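Local coordinates for protein protease Do-like 2, chloroplastic (Arabidopsis thaliana, PDB 4FLN) that acts as a chloroplast serine protease that makes the primary cut in photodamaged D1 protein of photosystem II, at residues H359-H364 with T381-P386. Sequence-based numbering, arbitrary orientation.
Sequences HLVPYH and TPLSEP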
# COMPACT_ATOMS: atom_id res chain seq x y z
N HIS B 359 1.40 13.64 -35.87
CA HIS B 359 1.24 13.81 -34.43
C HIS B 359 1.87 15.10 -33.92
O HIS B 359 3.09 15.23 -33.89
CB HIS B 359 1.88 12.63 -33.70
CG HIS B 359 1.10 11.36 -33.81
ND1 HIS B 359 0.02 11.08 -33.01
CD2 HIS B 359 1.27 10.28 -34.61
CE1 HIS B 359 -0.46 9.89 -33.32
NE2 HIS B 359 0.28 9.38 -34.29
N LEU B 360 1.04 16.04 -33.48
CA LEU B 360 1.53 17.32 -32.99
C LEU B 360 2.51 17.12 -31.85
O LEU B 360 3.58 17.72 -31.80
CB LEU B 360 0.36 18.19 -32.54
CG LEU B 360 0.74 19.47 -31.82
CD1 LEU B 360 1.63 20.32 -32.70
CD2 LEU B 360 -0.51 20.24 -31.38
N VAL B 361 2.13 16.25 -30.92
CA VAL B 361 3.02 15.81 -29.86
C VAL B 361 3.36 14.37 -30.20
O VAL B 361 2.56 13.46 -29.97
CB VAL B 361 2.30 15.87 -28.50
CG1 VAL B 361 3.15 15.25 -27.41
CG2 VAL B 361 1.90 17.30 -28.16
N PRO B 362 4.57 14.14 -30.72
CA PRO B 362 4.95 12.83 -31.26
C PRO B 362 5.23 11.79 -30.18
O PRO B 362 5.66 12.15 -29.09
CB PRO B 362 6.23 13.14 -32.04
CG PRO B 362 6.81 14.30 -31.36
CD PRO B 362 5.63 15.14 -30.93
N TYR B 363 4.94 10.53 -30.48
CA TYR B 363 5.36 9.43 -29.63
C TYR B 363 6.80 8.98 -29.91
O TYR B 363 7.51 8.57 -29.00
CB TYR B 363 4.40 8.25 -29.77
CG TYR B 363 3.02 8.52 -29.21
CD1 TYR B 363 2.67 8.12 -27.92
CD2 TYR B 363 2.06 9.20 -29.96
CE1 TYR B 363 1.41 8.37 -27.40
CE2 TYR B 363 0.80 9.46 -29.45
CZ TYR B 363 0.48 9.05 -28.17
OH TYR B 363 -0.77 9.30 -27.64
N HIS B 364 7.20 9.04 -31.17
CA HIS B 364 8.42 8.38 -31.63
C HIS B 364 9.73 9.20 -31.72
O HIS B 364 10.81 8.63 -31.85
CB HIS B 364 8.13 7.63 -32.94
CG HIS B 364 9.34 7.38 -33.80
ND1 HIS B 364 10.49 6.80 -33.31
CD2 HIS B 364 9.57 7.64 -35.11
CE1 HIS B 364 11.38 6.70 -34.29
NE2 HIS B 364 10.85 7.21 -35.39
N THR B 381 12.56 22.86 -25.48
CA THR B 381 12.43 21.66 -26.31
C THR B 381 11.00 21.51 -26.82
O THR B 381 10.07 22.11 -26.28
CB THR B 381 12.74 20.36 -25.55
OG1 THR B 381 12.24 20.46 -24.22
CG2 THR B 381 14.22 20.09 -25.51
N PRO B 382 10.83 20.70 -27.88
CA PRO B 382 9.47 20.36 -28.32
C PRO B 382 8.83 19.41 -27.31
O PRO B 382 9.50 18.56 -26.72
CB PRO B 382 9.70 19.66 -29.66
CG PRO B 382 11.09 20.03 -30.06
CD PRO B 382 11.84 20.14 -28.78
N LEU B 383 7.53 19.58 -27.09
CA LEU B 383 6.79 18.70 -26.22
C LEU B 383 6.67 17.37 -26.95
O LEU B 383 6.38 17.32 -28.15
CB LEU B 383 5.40 19.29 -25.96
CG LEU B 383 4.64 19.08 -24.64
CD1 LEU B 383 3.19 18.80 -24.96
CD2 LEU B 383 5.22 17.99 -23.78
N SER B 384 6.93 16.28 -26.23
CA SER B 384 6.79 14.95 -26.81
C SER B 384 6.23 14.00 -25.75
O SER B 384 6.27 14.30 -24.57
CB SER B 384 8.13 14.44 -27.34
OG SER B 384 9.04 14.15 -26.29
N GLU B 385 5.72 12.86 -26.18
CA GLU B 385 5.18 11.92 -25.22
C GLU B 385 6.25 11.41 -24.23
O GLU B 385 6.04 11.43 -23.02
CB GLU B 385 4.46 10.77 -25.92
CG GLU B 385 3.01 10.62 -25.46
CD GLU B 385 2.10 11.75 -25.93
OE1 GLU B 385 2.23 12.17 -27.10
OE2 GLU B 385 1.26 12.21 -25.13
N PRO B 386 7.41 10.99 -24.75
CA PRO B 386 8.52 10.57 -23.89
C PRO B 386 8.86 11.61 -22.83
O PRO B 386 9.07 11.24 -21.67
CB PRO B 386 9.68 10.42 -24.86
CG PRO B 386 9.05 10.10 -26.15
CD PRO B 386 7.75 10.85 -26.18
O HOH W 1 5.05 19.08 -30.09
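One face of the Tyr363 ring carries the Glu385 carboxylate, with OE1 3.7 Å above the ring plane over its centre; at the ring's edge, in plane, sits ND1 of His359, and Tyr363 CD2 in turn lies above the rim of one imidazole face. Ring and carboxylate planes are 23° apart, so the acid lies nearly flat on the tyrosine, the two side chains side by side and pointing the same way. A bend at chi2 (71°) folds the glutamate over the ring, its CG packing 3.4 Å from Tyr363 CE1. OE1 also lies against CG1 of Val361, the branch anti to the backbone N, while OE2 makes a salt bridge to Arg405 of helix 398-406, a pairing that would favour the charged carboxylate. The backbones are tied by one almost straight hydrogen bond, Glu385 N to Pro362 O at 3.0 Å, with the N-H approaching nearly along the C=O axis. The carbonyl of Pro362 thus serves a first-turn amide of helix 385-391, which has no acceptor within the helix. Ser384, the N-cap, turns OG forward to Leu387 N in a weak hydrogen bond. Pro386 CG rests 3.6 Å from Tyr363 O. Farther back along the chain, CG2 of Val361 meets CD1 of Leu383 at 3.8 Å, both side chains also packing on Ala404, and a water donates to Leu360 O and Leu383 O, bridging the two carbonyls. Tyr363 additionally packs on a modified side chain of the bound peptide. The arrangement joins the loop between strand 346-353 and strand 373-375 to the N-capped start of helix 385-391, just after strand 378-382, within the second PDZ domain, a PDZ-like fold of a Deg/HtrA protease.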